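Local structure of protein scribble homolog (Homo sapiens, 6EEY) at residues E15-S20 against D88-L93; G49-G52 against R56-V59; I19-G24 against Q81-V86. The protein probably acts in cell polarity and co-operatively binds multiple C-terminal PDZ ligands of the alpha1D-adrenergic receptor, probably holding such peptide tails in PDZ domains like this one. The protein carries 1 engineered substitution. One frame throughout, in Å; residues are numbered along the deposited sequence.

Interaction 1 of 3, residues E15-S20 against D88-L93. Engineered in segment 15-20: Gly-16 (natural residue Arg).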
ATOM      1  N   GLU A  15      14.461  -4.247  -4.212  1.00  5.15           N
ATOM      2  CA  GLU A  15      13.947  -3.905  -2.894  1.00  5.56           C
ATOM      3  C   GLU A  15      12.442  -3.691  -2.946  1.00  4.94           C
ATOM      4  O   GLU A  15      11.898  -3.278  -3.963  1.00  5.35           O
ATOM      5  CB  GLU A  15      14.628  -2.588  -2.509  1.00  8.26           C
ATOM      6  CG  GLU A  15      14.367  -2.064  -1.150  1.00  8.07           C
ATOM      7  CD  GLU A  15      14.877  -0.638  -0.929  1.00  6.16           C
ATOM      8  OE1 GLU A  15      15.341   0.068  -1.859  1.00  5.71           O
ATOM      9  OE2 GLU A  15      14.812  -0.238   0.239  1.00  7.15           O
ATOM     10  N   GLY A  16      11.763  -3.935  -1.831  1.00  3.91           N
ATOM     11  CA  GLY A  16      10.365  -3.580  -1.709  1.00  4.83           C
ATOM     12  C   GLY A  16      10.188  -2.134  -1.280  1.00  3.33           C
ATOM     13  O   GLY A  16      11.140  -1.405  -1.020  1.00  4.52           O
ATOM     14  N   LEU A  17       8.931  -1.710  -1.176  1.00  3.80           N
ATOM     15  CA  LEU A  17       8.680  -0.334  -0.779  1.00  4.01           C
ATOM     16  C   LEU A  17       9.036  -0.088   0.678  1.00  4.02           C
ATOM     17  O   LEU A  17       9.315   1.054   1.045  1.00  4.25           O
ATOM     18  CB  LEU A  17       7.222   0.021  -1.045  1.00  4.40           C
ATOM     19  CG  LEU A  17       6.871   1.481  -0.770  1.00  5.34           C
ATOM     20  CD1 LEU A  17       7.676   2.455  -1.609  1.00  6.62           C
ATOM     21  CD2 LEU A  17       5.397   1.682  -1.042  1.00  6.11           C
ATOM     22  N   GLY A  18       9.047  -1.114   1.513  1.00  3.46           N
ATOM     23  CA  GLY A  18       9.373  -0.921   2.904  1.00  4.82           C
ATOM     24  C   GLY A  18       8.247  -0.383   3.752  1.00  4.05           C
ATOM     25  O   GLY A  18       8.491   0.398   4.667  1.00  5.54           O
ATOM     26  N   ILE A  19       7.012  -0.771   3.467  1.00  4.15           N
ATOM     27  CA  ILE A  19       5.875  -0.420   4.301  1.00  4.15           C
ATOM     28  C   ILE A  19       5.164  -1.685   4.716  1.00  4.61           C
ATOM     29  O   ILE A  19       5.264  -2.725   4.071  1.00  6.78           O
ATOM     30  CB  ILE A  19       4.886   0.537   3.626  1.00  4.39           C
ATOM     31  CG1 ILE A  19       4.240  -0.086   2.394  1.00  5.40           C
ATOM     32  CG2 ILE A  19       5.588   1.826   3.277  1.00  5.74           C
ATOM     33  CD1 ILE A  19       3.075   0.722   1.860  1.00  6.19           C
ATOM     34  N   SER A  20       4.439  -1.595   5.816  1.00  4.84           N
ATOM     35  CA  SER A  20       3.497  -2.619   6.225  1.00  4.48           C
ATOM     36  C   SER A  20       2.100  -2.090   5.976  1.00  4.53           C
ATOM     37  O   SER A  20       1.849  -0.890   6.072  1.00  4.30           O
ATOM     38  CB  SER A  20       3.642  -2.943   7.701  1.00  7.81           C
ATOM     39  OG  SER A  20       5.006  -3.070   8.034  1.00 14.93           O
ATOM     40  N   ASP A  88      13.320   0.198 -10.339  1.00  3.90           N
ATOM     41  CA  ASP A  88      14.016   1.220  -9.570  1.00  4.78           C
ATOM     42  C   ASP A  88      13.083   2.320  -9.091  1.00  3.78           C
ATOM     43  O   ASP A  88      13.533   3.272  -8.444  1.00  4.26           O
ATOM     44  CB  ASP A  88      15.250   1.746 -10.310  1.00  6.92           C
ATOM     45  CG  ASP A  88      14.948   2.328 -11.641  1.00  8.89           C
ATOM     46  OD1 ASP A  88      13.833   2.821 -11.860  1.00  9.85           O
ATOM     47  OD2 ASP A  88      15.862   2.307 -12.497  1.00  9.05           O
ATOM     48  N   THR A  89      11.799   2.215  -9.374  1.00  4.42           N
ATOM     49  CA  THR A  89      10.809   3.042  -8.708  1.00  4.89           C
ATOM     50  C   THR A  89       9.589   2.161  -8.478  1.00  4.50           C
ATOM     51  O   THR A  89       9.455   1.077  -9.052  1.00  5.46           O
ATOM     52  CB  THR A  89      10.387   4.251  -9.548  1.00  6.49           C
ATOM     53  OG1 THR A  89       9.760   3.786 -10.746  1.00  8.41           O
ATOM     54  CG2 THR A  89      11.565   5.145  -9.903  1.00  7.54           C
ATOM     55  N   LEU A  90       8.685   2.637  -7.639  1.00  3.92           N
ATOM     56  CA  LEU A  90       7.404   1.993  -7.421  1.00  3.28           C
ATOM     57  C   LEU A  90       6.405   3.113  -7.214  1.00  3.84           C
ATOM     58  O   LEU A  90       6.706   4.104  -6.543  1.00  4.71           O
ATOM     59  CB  LEU A  90       7.494   1.043  -6.235  1.00  6.22           C
ATOM     60  CG  LEU A  90       6.216   0.247  -5.972  1.00  5.29           C
ATOM     61  CD1 LEU A  90       6.556  -1.168  -5.544  1.00  9.76           C
ATOM     62  CD2 LEU A  90       5.368   0.942  -4.916  1.00  6.58           C
ATOM     63  N   THR A  91       5.220   2.971  -7.771  1.00  3.25           N
ATOM     64  CA  THR A  91       4.211   4.020  -7.686  1.00  4.77           C
ATOM     65  C   THR A  91       3.074   3.571  -6.785  1.00  4.13           C
ATOM     66  O   THR A  91       2.659   2.410  -6.816  1.00  5.18           O
ATOM     67  CB  THR A  91       3.705   4.369  -9.086  1.00  7.19           C
ATOM     68  OG1 THR A  91       4.792   4.902  -9.863  1.00 10.57           O
ATOM     69  CG2 THR A  91       2.566   5.362  -9.052  1.00 10.56           C
ATOM     70  N   VAL A  92       2.583   4.490  -5.978  1.00  4.22           N
ATOM     71  CA  VAL A  92       1.426   4.220  -5.145  1.00  3.47           C
ATOM     72  C   VAL A  92       0.399   5.310  -5.369  1.00  3.13           C
ATOM     73  O   VAL A  92       0.738   6.473  -5.626  1.00  4.16           O
ATOM     74  CB  VAL A  92       1.765   4.112  -3.644  1.00  4.95           C
ATOM     75  CG1 VAL A  92       2.648   2.888  -3.395  1.00  5.91           C
ATOM     76  CG2 VAL A  92       2.427   5.380  -3.130  1.00  5.34           C
ATOM     77  N   LEU A  93      -0.854   4.945  -5.215  1.00  2.86           N
ATOM     78  CA  LEU A  93      -1.972   5.884  -5.226  1.00  2.74           C
ATOM     79  C   LEU A  93      -2.552   5.884  -3.829  1.00  3.26           C
ATOM     80  O   LEU A  93      -3.010   4.838  -3.352  1.00  3.76           O
ATOM     81  CB  LEU A  93      -3.030   5.443  -6.233  1.00  3.66           C
ATOM     82  CG  LEU A  93      -4.153   6.438  -6.510  1.00  4.06           C
ATOM     83  CD1 LEU A  93      -3.614   7.667  -7.241  1.00  6.17           C
ATOM     84  CD2 LEU A  93      -5.266   5.803  -7.311  1.00  4.97           C
TER
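Leu-17 lays one methyl, CD2, over the ends of two side chains of the strand 89-94. Leu-17 CD2 meets Leu-90 CD2 at 3.9 Å and Val-92 CG1 at 3.8 Å. The two strand methyls also touch each other, Leu-90 CD2 and Val-92 CG1 being 3.7 Å apart. The three carbons therefore form a nearly equilateral triangle of apolar contact. All three residues are buried, and no hydrogen bond joins the two segments. Leu-17 crosses Leu-90 at about a right angle and meets Val-92 at a slant. Its CG stands opposite the backbone N (chi1 -175°), and this trans setting carries the branch toward the strand. The other methyl of Leu-17, CD1, stays 4.3 Å from Leu-90 CD2, so CD2 makes the closer contacts.

The segment 15-20 corresponds to the GLGF-type loop, which in PDZ domains binds the C-terminal carboxylate of the peptide. Leu-17, Gly-18 and Ile-19 stand at its last three positions. The first holds the engineered Gly-16 in place of the natural Arg. Gly-18 has a positive phi (80°), as the chain turns there into strand 19-23. Leu-17 points into the core while its backbone stays in the loop. Its side chain also touches Ile-9 of strand 5-10 and Ala-51 of helix 50-54.

Interaction 2 of 3, residues G49-G52 against R56-V59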
ATOM      1  N   GLY A  49      13.772   1.699   4.809  1.00  4.07           N
ATOM      2  CA  GLY A  49      13.226   1.263   3.545  1.00  4.87           C
ATOM      3  C   GLY A  49      12.942   2.419   2.604  1.00  3.79           C
ATOM      4  O   GLY A  49      13.095   3.591   2.926  1.00  3.63           O
ATOM      5  N   ALA A  50      12.489   2.079   1.405  1.00  3.42           N
ATOM      6  CA  ALA A  50      12.386   3.082   0.351  1.00  3.44           C
ATOM      7  C   ALA A  50      11.381   4.169   0.697  1.00  2.98           C
ATOM      8  O   ALA A  50      11.637   5.356   0.468  1.00  2.81           O
ATOM      9  CB  ALA A  50      12.047   2.404  -0.977  1.00  3.70           C
ATOM     10  N   ALA A  51      10.233   3.792   1.249  1.00  2.81           N
ATOM     11  CA  ALA A  51       9.243   4.791   1.622  1.00  3.80           C
ATOM     12  C   ALA A  51       9.767   5.701   2.717  1.00  2.76           C
ATOM     13  O   ALA A  51       9.514   6.908   2.703  1.00  3.77           O
ATOM     14  CB  ALA A  51       7.967   4.089   2.083  1.00  3.53           C
ATOM     15  N   GLY A  52      10.491   5.132   3.670  1.00  3.68           N
ATOM     16  CA  GLY A  52      11.069   5.936   4.730  1.00  4.37           C
ATOM     17  C   GLY A  52      12.093   6.915   4.206  1.00  3.78           C
ATOM     18  O   GLY A  52      12.099   8.087   4.593  1.00  5.74           O
ATOM     19  N   ARG A  56       7.819  10.832   2.289  1.00  3.44           N
ATOM     20  CA  ARG A  56       6.457  11.325   2.117  1.00  4.19           C
ATOM     21  C   ARG A  56       5.413  10.429   2.773  1.00  3.66           C
ATOM     22  O   ARG A  56       4.523  10.924   3.469  1.00  4.90           O
ATOM     23  CB  ARG A  56       6.142  11.498   0.628  1.00  3.46           C
ATOM     24  CG  ARG A  56       6.853  12.675   0.023  1.00  4.64           C
ATOM     25  CD  ARG A  56       6.585  12.785  -1.454  1.00  5.30           C
ATOM     26  NE  ARG A  56       7.234  11.704  -2.194  1.00  4.91           N
ATOM     27  CZ  ARG A  56       7.109  11.510  -3.498  1.00  4.39           C
ATOM     28  NH1 ARG A  56       6.348  12.306  -4.233  1.00  5.03           N
ATOM     29  NH2 ARG A  56       7.771  10.527  -4.072  1.00  5.52           N
ATOM     30  N   LEU A  57       5.484   9.116   2.564  1.00  2.95           N
ATOM     31  CA  LEU A  57       4.427   8.251   3.063  1.00  3.49           C
ATOM     32  C   LEU A  57       4.447   8.192   4.581  1.00  3.54           C
ATOM     33  O   LEU A  57       5.495   8.279   5.220  1.00  4.15           O
ATOM     34  CB  LEU A  57       4.579   6.853   2.493  1.00  3.65           C
ATOM     35  CG  LEU A  57       4.340   6.719   0.995  1.00  3.18           C
ATOM     36  CD1 LEU A  57       4.590   5.291   0.570  1.00  5.01           C
ATOM     37  CD2 LEU A  57       2.946   7.138   0.599  1.00  5.18           C
ATOM     38  N   ARG A  58       3.257   8.018   5.149  1.00  4.08           N
ATOM     39  CA  ARG A  58       3.054   7.953   6.582  1.00  3.95           C
ATOM     40  C   ARG A  58       2.063   6.847   6.902  1.00  4.25           C
ATOM     41  O   ARG A  58       1.200   6.491   6.090  1.00  4.74           O
ATOM     42  CB  ARG A  58       2.490   9.275   7.132  1.00  5.72           C
ATOM     43  CG  ARG A  58       3.457  10.429   7.113  1.00  6.66           C
ATOM     44  CD  ARG A  58       4.496  10.212   8.192  1.00  7.55           C
ATOM     45  NE  ARG A  58       5.445  11.313   8.288  1.00  6.76           N
ATOM     46  CZ  ARG A  58       6.443  11.505   7.438  1.00  5.79           C
ATOM     47  NH1 ARG A  58       6.630  10.679   6.429  1.00  6.18           N
ATOM     48  NH2 ARG A  58       7.276  12.518   7.607  1.00  8.58           N
ATOM     49  N   VAL A  59       2.182   6.341   8.122  1.00  3.95           N
ATOM     50  CA  VAL A  59       1.143   5.508   8.697  1.00  5.06           C
ATOM     51  C   VAL A  59      -0.181   6.213   8.592  1.00  5.40           C
ATOM     52  O   VAL A  59      -0.279   7.426   8.800  1.00  6.15           O
ATOM     53  CB  VAL A  59       1.499   5.182  10.159  1.00  5.32           C
ATOM     54  CG1 VAL A  59       0.323   4.549  10.860  1.00  6.36           C
ATOM     55  CG2 VAL A  59       2.728   4.276  10.214  1.00  6.87           C
TER
HETATM   56  O   HOH W   1       7.516   7.895   1.022  1.00  4.12           O
HETATM   57  O   HOH W   2       8.211   8.370   4.743  1.00  4.91           O
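Leu-57 faces Ala-51 across the turn that follows the short helix 50-54 of the PDZ fold. This helix sits between strands 40-45 and 62-66, and segment 56-59 leads from it into the second of these. Leu-57 CB is already 4.4 Å from Ala-51 CB. The next carbon, CG, is turned opposite the carbonyl carbon and beside the backbone N (chi1 -68°). From there the branch divides. CD1 goes to the helix and meets Ala-51 CB at 3.9 Å, the closest carbon contact between the segments. CD2 turns off and is 6.1 Å from Ala-51 CB. The side chain of Leu-57 is also covered by Leu-7 and Ile-9 of strand 5-10 and by Leu-17.

The polar side of the contact runs through two waters. Both donate to the same acceptor, Ala-51 O, each at 2.8 Å. Water 1 then accepts from Leu-57 N at 2.8 Å. Water 2 donates to Leu-57 O at 2.8 Å. The two waters thus tie one helix carbonyl to both the N-H and the C=O of Leu-57, with no direct hydrogen bond between the segments.

Arg-56 turns its guanidinium elsewhere. Its NH2 makes a salt bridge with Asp-54 and a hydrogen bond to Cys-8 O. Arg-58 folds back along its own chain, and its NH1 also bonds to Gly-55 O. Arg-58 NH1 donates to Leu-57 O at 2.9 Å with an N-H...O angle of 148°. The acceptor lies in the guanidinium plane, while the nitrogen sits above the carbonyl plane, 52° out of it.

Interaction 3 of 3, residues I19-G24 against Q81-V86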
ATOM      1  N   ILE A  19       7.012  -0.771   3.467  1.00  4.15           N
ATOM      2  CA  ILE A  19       5.875  -0.420   4.301  1.00  4.15           C
ATOM      3  C   ILE A  19       5.164  -1.685   4.716  1.00  4.61           C
ATOM      4  O   ILE A  19       5.264  -2.725   4.071  1.00  6.78           O
ATOM      5  CB  ILE A  19       4.886   0.537   3.626  1.00  4.39           C
ATOM      6  CG1 ILE A  19       4.240  -0.086   2.394  1.00  5.40           C
ATOM      7  CG2 ILE A  19       5.588   1.826   3.277  1.00  5.74           C
ATOM      8  CD1 ILE A  19       3.075   0.722   1.860  1.00  6.19           C
ATOM      9  N   SER A  20       4.439  -1.595   5.816  1.00  4.84           N
ATOM     10  CA  SER A  20       3.497  -2.619   6.225  1.00  4.48           C
ATOM     11  C   SER A  20       2.100  -2.090   5.976  1.00  4.53           C
ATOM     12  O   SER A  20       1.849  -0.890   6.072  1.00  4.30           O
ATOM     13  CB  SER A  20       3.642  -2.943   7.701  1.00  7.81           C
ATOM     14  OG  SER A  20       5.006  -3.070   8.034  1.00 14.93           O
ATOM     15  N   ILE A  21       1.194  -3.001   5.662  1.00  3.73           N
ATOM     16  CA  ILE A  21      -0.183  -2.655   5.361  1.00  4.99           C
ATOM     17  C   ILE A  21      -1.130  -3.482   6.211  1.00  4.34           C
ATOM     18  O   ILE A  21      -0.800  -4.572   6.677  1.00  5.94           O
ATOM     19  CB  ILE A  21      -0.522  -2.809   3.864  1.00  4.84           C
ATOM     20  CG1 ILE A  21      -0.220  -4.230   3.389  1.00  7.12           C
ATOM     21  CG2 ILE A  21       0.255  -1.778   3.065  1.00  6.18           C
ATOM     22  CD1 ILE A  21      -0.749  -4.538   2.015  1.00  7.47           C
ATOM     23  N   ARG A  22      -2.328  -2.948   6.383  1.00  4.63           N
ATOM     24  CA  ARG A  22      -3.410  -3.639   7.051  1.00  5.48           C
ATOM     25  C   ARG A  22      -4.680  -3.401   6.259  1.00  4.69           C
ATOM     26  O   ARG A  22      -4.753  -2.511   5.410  1.00  5.97           O
ATOM     27  CB  ARG A  22      -3.611  -3.121   8.471  1.00  5.83           C
ATOM     28  CG  ARG A  22      -3.961  -1.660   8.515  1.00  6.39           C
ATOM     29  CD  ARG A  22      -4.200  -1.148   9.937  1.00  8.26           C
ATOM     30  NE  ARG A  22      -4.457   0.280   9.918  1.00  7.59           N
ATOM     31  CZ  ARG A  22      -5.635   0.833   9.644  1.00  6.13           C
ATOM     32  NH1 ARG A  22      -5.747   2.149   9.614  1.00  6.44           N
ATOM     33  NH2 ARG A  22      -6.698   0.081   9.388  1.00  8.92           N
ATOM     34  N   GLY A  23      -5.710  -4.183   6.572  1.00  5.93           N
ATOM     35  CA  GLY A  23      -7.024  -3.987   6.007  1.00  6.59           C
ATOM     36  C   GLY A  23      -7.337  -4.987   4.929  1.00  7.78           C
ATOM     37  O   GLY A  23      -6.815  -6.103   4.940  1.00 11.97           O
ATOM     38  N   GLY A  24      -8.164  -4.593   3.975  1.00  8.56           N
ATOM     39  CA  GLY A  24      -8.629  -5.516   2.962  1.00  9.27           C
ATOM     40  C   GLY A  24      -9.946  -6.158   3.335  1.00  8.39           C
ATOM     41  O   GLY A  24     -10.638  -5.746   4.269  1.00  8.23           O
ATOM     42  N   GLN A  81       3.042  -8.526  -2.299  1.00  6.19           N
ATOM     43  CA  GLN A  81       3.829  -8.841  -3.478  1.00  6.59           C
ATOM     44  C   GLN A  81       3.898  -7.664  -4.441  1.00  5.52           C
ATOM     45  O   GLN A  81       4.956  -7.402  -5.019  1.00  6.18           O
ATOM     46  CB  GLN A  81       3.265 -10.078  -4.168  1.00  7.99           C
ATOM     47  CG  GLN A  81       3.992 -10.412  -5.465  1.00 12.39           C
ATOM     48  CD  GLN A  81       5.485 -10.608  -5.269  1.00 18.43           C
ATOM     49  OE1 GLN A  81       5.910 -11.451  -4.479  1.00 18.65           O
ATOM     50  NE2 GLN A  81       6.293  -9.816  -5.982  1.00 18.60           N
ATOM     51  N   LEU A  82       2.797  -6.946  -4.639  1.00  5.13           N
ATOM     52  CA  LEU A  82       2.856  -5.752  -5.473  1.00  4.64           C
ATOM     53  C   LEU A  82       3.844  -4.752  -4.901  1.00  4.00           C
ATOM     54  O   LEU A  82       4.575  -4.103  -5.646  1.00  4.50           O
ATOM     55  CB  LEU A  82       1.476  -5.128  -5.637  1.00  5.40           C
ATOM     56  CG  LEU A  82       0.596  -5.800  -6.685  1.00  5.88           C
ATOM     57  CD1 LEU A  82      -0.832  -5.342  -6.527  1.00  8.13           C
ATOM     58  CD2 LEU A  82       1.094  -5.499  -8.090  1.00 12.18           C
ATOM     59  N   LEU A  83       3.876  -4.613  -3.578  1.00  4.08           N
ATOM     60  CA  LEU A  83       4.796  -3.678  -2.935  1.00  3.57           C
ATOM     61  C   LEU A  83       6.241  -4.130  -3.034  1.00  4.34           C
ATOM     62  O   LEU A  83       7.134  -3.335  -2.723  1.00  5.17           O
ATOM     63  CB  LEU A  83       4.384  -3.468  -1.484  1.00  5.21           C
ATOM     64  CG  LEU A  83       3.079  -2.696  -1.298  1.00  5.65           C
ATOM     65  CD1 LEU A  83       2.531  -2.871   0.104  1.00  6.25           C
ATOM     66  CD2 LEU A  83       3.293  -1.226  -1.612  1.00  6.09           C
ATOM     67  N   ARG A  84       6.486  -5.364  -3.478  1.00  4.49           N
ATOM     68  CA  ARG A  84       7.822  -5.909  -3.686  1.00  5.38           C
ATOM     69  C   ARG A  84       8.161  -6.043  -5.163  1.00  5.92           C
ATOM     70  O   ARG A  84       9.155  -6.680  -5.510  1.00  6.67           O
ATOM     71  CB  ARG A  84       7.970  -7.247  -2.968  1.00  7.27           C
ATOM     72  CG  ARG A  84       7.843  -7.074  -1.465  1.00 11.23           C
ATOM     73  CD  ARG A  84       7.584  -8.380  -0.742  1.00  9.79           C
ATOM     74  NE  ARG A  84       8.674  -9.342  -0.881  1.00 18.45           N
ATOM     75  CZ  ARG A  84       9.674  -9.491  -0.010  1.00 18.62           C
ATOM     76  NH1 ARG A  84      10.602 -10.414  -0.233  1.00 19.36           N
ATOM     77  NH2 ARG A  84       9.754  -8.726   1.070  1.00 18.53           N
ATOM     78  N   SER A  85       7.398  -5.413  -6.030  1.00  4.33           N
ATOM     79  CA  SER A  85       7.640  -5.485  -7.457  1.00  5.36           C
ATOM     80  C   SER A  85       9.041  -4.990  -7.766  1.00  5.65           C
ATOM     81  O   SER A  85       9.534  -4.032  -7.169  1.00  5.72           O
ATOM     82  CB  SER A  85       6.647  -4.600  -8.212  1.00  5.95           C
ATOM     83  OG  SER A  85       5.309  -5.029  -8.044  1.00  6.37           O
ATOM     84  N   VAL A  86       9.670  -5.615  -8.747  1.00  5.28           N
ATOM     85  CA  VAL A  86      10.983  -5.161  -9.145  1.00  5.89           C
ATOM     86  C   VAL A  86      10.868  -3.800  -9.825  1.00  5.82           C
ATOM     87  O   VAL A  86       9.799  -3.365 -10.275  1.00  5.82           O
ATOM     88  CB  VAL A  86      11.735  -6.174 -10.025  1.00 11.54           C
ATOM     89  CG1 VAL A  86      11.848  -7.516  -9.318  1.00 12.00           C
ATOM     90  CG2 VAL A  86      11.056  -6.318 -11.348  1.00 11.39           C
TER
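Leu-82 O is gripped twice by Ser-85 near the end of helix 76-83. The hydroxyl Ser-85 OG donates to Leu-82 O at 2.7 Å, and Ser-85 N donates to the same oxygen at 3.1 Å. Both come from the same face of the carbonyl plane, with OG tilted 23° from it. This fixes the turn just after Leu-83, which carries the contact between these segments.

Leu-83 works with both of its methyls. CD1 rests against both isoleucines, lying 3.9 Å from Ile-21 CG2 and 4.0 Å from Ile-19 CG1. Ile-19 CD1 lies 4.0 Å from both Leu-83 CD1 and Leu-83 CD2. Ile-19 crosses Leu-83 at about a right angle, whereas Ile-21 and Leu-83 meet tip to tip. In Ile-19, CG1 sits between the backbone N and the carbonyl carbon (chi1 63°), and from there CD1 extends to the leucine.

The contact is wholly apolar, with no hydrogen bond across it. Leu-83 also touches Leu-17 and Val-66, and Ile-21 reaches His-76 and Ala-79 on the same helix. A strand and a helix set side by side in this way form the peptide groove of PDZ domains. Ile-19, Ile-21 and Leu-83 probably line the pocket for the last side chain of a bound C-terminal tail.

The three contacts lie in one PDZ domain, with centres 8 to 12 Å apart. Interactions 1 and 3 start from the same part of the chain and share Ile-19 and Ser-20. Their partners, helix 76-83 and strand 89-94, follow each other. Interaction 2 is nested within the loops that both close. Segment 15-20 joins them. Leu-17 N is probably hydrogen-bonded to Leu-83 O, and Leu-17 O to Ala-51 N, both at 2.9 Å. Ile-19 CG2 also packs on Ala-51 CB. The GLGF-type loop is thus held between both helices and the sheet, consistent with its place at the end of the peptide groove in PDZ domains.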